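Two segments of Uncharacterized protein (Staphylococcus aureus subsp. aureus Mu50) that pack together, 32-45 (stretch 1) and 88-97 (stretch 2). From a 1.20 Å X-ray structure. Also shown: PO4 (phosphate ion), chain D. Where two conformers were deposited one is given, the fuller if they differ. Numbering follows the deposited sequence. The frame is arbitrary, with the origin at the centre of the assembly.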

# COMPACT_ATOMS: atom_id res chain seq x y z
N LYS B 32 -0.67 -15.32 -6.03
CA LYS B 32 -0.53 -16.77 -5.86
C LYS B 32 0.87 -17.22 -6.27
O LYS B 32 1.36 -16.85 -7.31
CB LYS B 32 -1.57 -17.49 -6.71
CG LYS B 32 -3.02 -17.18 -6.32
CD LYS B 32 -4.03 -17.65 -7.33
CE LYS B 32 -4.21 -16.73 -8.55
NZ LYS B 32 -4.96 -15.44 -8.26
N GLN B 33 1.45 -18.10 -5.46
CA GLN B 33 2.78 -18.64 -5.73
C GLN B 33 2.86 -19.28 -7.12
O GLN B 33 3.87 -19.16 -7.80
CB GLN B 33 3.17 -19.61 -4.63
CG GLN B 33 4.53 -20.25 -4.81
CD GLN B 33 4.89 -21.16 -3.65
OE1 GLN B 33 4.29 -21.08 -2.61
NE2 GLN B 33 5.91 -22.01 -3.83
N GLU B 34 1.83 -20.01 -7.53
CA GLU B 34 1.87 -20.76 -8.79
C GLU B 34 1.78 -19.85 -10.03
O GLU B 34 2.02 -20.30 -11.11
CB GLU B 34 0.77 -21.80 -8.86
CG GLU B 34 -0.65 -21.22 -8.98
CD GLU B 34 -1.38 -21.07 -7.65
OE1 GLU B 34 -0.69 -20.96 -6.58
OE2 GLU B 34 -2.67 -21.06 -7.69
N ASP B 35 1.51 -18.57 -9.84
CA ASP B 35 1.52 -17.57 -10.90
C ASP B 35 2.68 -16.59 -10.73
O ASP B 35 2.72 -15.52 -11.38
CB ASP B 35 0.21 -16.81 -10.91
CG ASP B 35 -0.98 -17.66 -11.28
OD1 ASP B 35 -0.80 -18.70 -11.97
OD2 ASP B 35 -2.09 -17.28 -10.89
N SER B 36 3.63 -16.92 -9.84
CA SER B 36 4.69 -16.01 -9.46
C SER B 36 6.04 -16.73 -9.63
O SER B 36 6.06 -17.94 -9.96
CB SER B 36 4.48 -15.57 -8.03
OG SER B 36 3.22 -14.91 -7.86
N ASN B 37 7.12 -16.02 -9.38
CA ASN B 37 8.45 -16.57 -9.31
C ASN B 37 8.94 -16.49 -7.89
O ASN B 37 8.80 -15.47 -7.23
CB ASN B 37 9.36 -15.83 -10.26
CG ASN B 37 8.99 -16.04 -11.69
OD1 ASN B 37 8.41 -17.09 -12.04
ND2 ASN B 37 9.34 -15.08 -12.54
N THR B 38 9.52 -17.58 -7.35
CA THR B 38 10.04 -17.67 -6.02
C THR B 38 11.43 -18.27 -6.02
O THR B 38 11.66 -19.31 -6.66
CB THR B 38 9.12 -18.52 -5.10
OG1 THR B 38 7.78 -18.06 -5.23
CG2 THR B 38 9.57 -18.49 -3.68
N HIS B 39 12.36 -17.64 -5.33
CA HIS B 39 13.69 -18.16 -5.11
C HIS B 39 14.07 -18.04 -3.65
O HIS B 39 13.81 -17.01 -3.02
CB HIS B 39 14.74 -17.44 -5.95
CG HIS B 39 14.63 -17.70 -7.42
ND1 HIS B 39 13.75 -17.02 -8.22
CD2 HIS B 39 15.27 -18.59 -8.22
CE1 HIS B 39 13.86 -17.46 -9.47
NE2 HIS B 39 14.80 -18.39 -9.50
N VAL B 40 14.67 -19.08 -3.08
CA VAL B 40 15.16 -19.09 -1.71
C VAL B 40 16.68 -19.11 -1.71
O VAL B 40 17.30 -19.85 -2.51
CB VAL B 40 14.62 -20.31 -0.92
CG1 VAL B 40 15.17 -20.36 0.49
CG2 VAL B 40 13.11 -20.35 -0.96
N TYR B 41 17.28 -18.33 -0.81
CA TYR B 41 18.71 -18.20 -0.66
C TYR B 41 19.09 -18.40 0.77
O TYR B 41 18.30 -18.22 1.69
CB TYR B 41 19.20 -16.84 -1.16
CG TYR B 41 18.80 -16.56 -2.56
CD1 TYR B 41 19.62 -16.99 -3.62
CD2 TYR B 41 17.60 -15.93 -2.89
CE1 TYR B 41 19.24 -16.79 -4.98
CE2 TYR B 41 17.26 -15.73 -4.21
CZ TYR B 41 18.04 -16.20 -5.25
OH TYR B 41 17.63 -16.01 -6.55
N LYS B 42 20.38 -18.64 0.95
CA LYS B 42 21.02 -18.70 2.27
C LYS B 42 20.24 -19.60 3.21
O LYS B 42 19.99 -19.28 4.36
CB LYS B 42 21.35 -17.28 2.79
CG LYS B 42 22.52 -16.63 1.97
CD LYS B 42 23.05 -15.34 2.51
CE LYS B 42 24.00 -14.67 1.56
NZ LYS B 42 24.60 -13.43 2.19
N ASP B 43 19.84 -20.75 2.65
CA ASP B 43 19.13 -21.82 3.33
C ASP B 43 17.90 -21.33 4.06
O ASP B 43 17.55 -21.84 5.12
CB ASP B 43 20.07 -22.63 4.24
CG ASP B 43 19.53 -24.03 4.57
OD1 ASP B 43 18.66 -24.64 3.87
OD2 ASP B 43 20.02 -24.58 5.56
N GLY B 44 17.20 -20.39 3.43
CA GLY B 44 15.94 -19.90 3.93
C GLY B 44 15.98 -18.52 4.55
O GLY B 44 14.93 -18.02 4.91
N LYS B 45 17.13 -17.89 4.64
CA LYS B 45 17.24 -16.62 5.33
C LYS B 45 16.69 -15.49 4.45
O LYS B 45 16.18 -14.50 4.97
CB LYS B 45 18.68 -16.30 5.74
CG LYS B 45 19.18 -17.10 6.90
CD LYS B 45 20.40 -16.46 7.53
CE LYS B 45 21.57 -16.41 6.60
NZ LYS B 45 22.86 -16.55 7.36
N LYS B 88 23.46 -18.12 -5.48
CA LYS B 88 22.96 -19.38 -5.93
C LYS B 88 21.76 -19.78 -5.07
O LYS B 88 21.84 -19.88 -3.87
CB LYS B 88 24.04 -20.48 -5.85
CG LYS B 88 23.58 -21.83 -6.39
CD LYS B 88 24.74 -22.83 -6.51
CE LYS B 88 24.96 -23.56 -5.20
NZ LYS B 88 26.28 -24.24 -5.10
N ALA B 89 20.62 -20.02 -5.71
CA ALA B 89 19.39 -20.37 -5.02
C ALA B 89 19.45 -21.79 -4.51
O ALA B 89 20.02 -22.69 -5.13
CB ALA B 89 18.19 -20.16 -5.91
N ASP B 90 18.79 -21.96 -3.37
CA ASP B 90 18.52 -23.28 -2.83
C ASP B 90 17.20 -23.91 -3.32
O ASP B 90 16.96 -25.09 -3.13
CB ASP B 90 18.39 -23.20 -1.31
CG ASP B 90 19.58 -22.60 -0.66
OD1 ASP B 90 20.69 -23.14 -0.85
OD2 ASP B 90 19.40 -21.57 0.01
N TYR B 91 16.37 -23.09 -3.94
CA TYR B 91 15.04 -23.47 -4.36
C TYR B 91 14.60 -22.47 -5.39
O TYR B 91 14.82 -21.25 -5.24
CB TYR B 91 14.06 -23.45 -3.18
CG TYR B 91 12.61 -23.59 -3.52
CD1 TYR B 91 11.84 -22.46 -3.87
CD2 TYR B 91 11.97 -24.80 -3.52
CE1 TYR B 91 10.47 -22.57 -4.12
CE2 TYR B 91 10.59 -24.91 -3.77
CZ TYR B 91 9.87 -23.78 -4.09
OH TYR B 91 8.54 -23.87 -4.33
N GLU B 92 13.91 -22.95 -6.42
CA GLU B 92 13.31 -22.12 -7.48
C GLU B 92 11.93 -22.68 -7.80
O GLU B 92 11.77 -23.90 -8.01
CB GLU B 92 14.18 -22.14 -8.76
CG GLU B 92 13.55 -21.45 -9.99
CD GLU B 92 14.51 -21.37 -11.16
OE1 GLU B 92 14.78 -22.40 -11.81
OE2 GLU B 92 14.96 -20.25 -11.49
N ASP B 93 10.94 -21.79 -7.93
CA ASP B 93 9.61 -22.10 -8.42
C ASP B 93 9.29 -20.99 -9.42
O ASP B 93 8.86 -19.91 -9.02
CB ASP B 93 8.61 -22.18 -7.25
CG ASP B 93 7.22 -22.58 -7.64
OD1 ASP B 93 6.99 -22.79 -8.84
OD2 ASP B 93 6.36 -22.69 -6.72
N GLU B 94 9.63 -21.21 -10.67
CA GLU B 94 9.58 -20.20 -11.72
C GLU B 94 8.40 -20.47 -12.62
O GLU B 94 8.43 -21.40 -13.43
CB GLU B 94 10.86 -20.24 -12.55
CG GLU B 94 11.06 -19.09 -13.48
CD GLU B 94 11.61 -17.83 -12.84
OE1 GLU B 94 11.71 -17.76 -11.59
OE2 GLU B 94 11.93 -16.91 -13.61
N ASN B 95 7.35 -19.70 -12.46
CA ASN B 95 6.15 -19.87 -13.23
C ASN B 95 5.92 -18.83 -14.32
O ASN B 95 5.03 -19.00 -15.15
CB ASN B 95 4.97 -19.90 -12.32
CG ASN B 95 5.03 -21.05 -11.37
OD1 ASN B 95 4.92 -22.22 -11.81
ND2 ASN B 95 5.27 -20.77 -10.10
N VAL B 96 6.76 -17.78 -14.34
CA VAL B 96 6.63 -16.71 -15.34
C VAL B 96 8.00 -16.50 -15.95
O VAL B 96 8.92 -16.03 -15.28
CB VAL B 96 6.09 -15.42 -14.73
CG1 VAL B 96 6.02 -14.32 -15.83
CG2 VAL B 96 4.72 -15.67 -14.07
N GLU B 97 8.12 -16.95 -17.21
CA GLU B 97 9.29 -16.72 -18.04
C GLU B 97 9.10 -15.43 -18.82
O GLU B 97 8.08 -15.24 -19.58
CB GLU B 97 9.55 -17.88 -19.01
CG GLU B 97 10.31 -19.07 -18.42
CD GLU B 97 10.80 -20.06 -19.49
OE1 GLU B 97 11.69 -19.70 -20.28
OE2 GLU B 97 10.31 -21.20 -19.50
P PO4 D . -5.80 -14.42 -11.83
O1 PO4 D . -4.95 -13.92 -13.00
O2 PO4 D . -6.02 -15.85 -12.14
O3 PO4 D . -4.99 -14.17 -10.56
O4 PO4 D . -7.11 -13.59 -11.88
O HOH W 1 6.62 -19.31 -7.30
O HOH W 2 22.18 -18.90 -1.34

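The two stretches pair as antiparallel strands, residues 37-41 against a strand that runs to Glu 94. Together they bury about 830 Å² of surface. The ladder centres on Thr 38 and Asp 93: Thr 38 N reaches Asp 93 O at 2.9 Å, and Asp 93 N reaches Thr 38 O at 2.9 Å. Further along, Val 40 N donates to Tyr 91 O at 3.1 Å, and Asp 90 N donates to Val 40 O at 2.7 Å.

Side chains alternate between the two faces. Asn 37, His 39, Glu 92 and Glu 94 share one face. His 39 has chi1 m (-69°) and chi2 at 82°, which turns its NE2 edge to stretch 2. There His 39 NE2 donates to Glu 92 OE2 at 2.7 Å. Glu 92 is t at chi1 and chi2, so its carboxylate extends to the ring edge. Glu 94 instead bends at chi2 (p, 81°), and its OE1 lies 3.0 Å from His 39 CE1, also at the ring edge.

Asn 37 is buried, and its amide is fully used in a clamp on the end of stretch 2. With chi1 m (-66°), Asn 37 OD1 accepts from Val 96 N at 2.9 Å, with a weak bond from Asn 95 N at 2.8 Å. Asn 37 ND2 donates to Val 96 O at 2.9 Å. An amide suits this place because it both donates and accepts, as the backbone of Val 96 does.

Asn 95, also m at chi1, points toward stretch 1. Its ND2 donates to Ser 36 O at 2.9 Å and, within its own stretch, to Asp 93 OD1 at 2.9 Å. Ser 36 turns away; its OG donates to Lys 32 O at 2.7 Å, tying down the turn before the strand.

The other face carries Thr 38, Val 40, Tyr 91 and Asp 93. Val 40 CG2 packs 3.8 Å from Tyr 91 CD1, an apolar contact suited to a buried valine. Gln 33 is t at chi1 and chi2. This extended chain carries NE2 to Asp 93 OD2, a 3.0 Å hydrogen bond. Water 1 lies 2.8 Å from Gln 33 O, 2.9 Å from Asp 93 O and 2.7 Å from Thr 38 OG1, and so links the two stretches.

At the far end, Asp 90 points toward stretch 1; with chi1 m, its OD2 accepts from Asp 43 N at 2.8 Å, in the turn after Tyr 41. The Tyr 41 ring swings back, placing CE1 3.7 Å from Ala 89 CB.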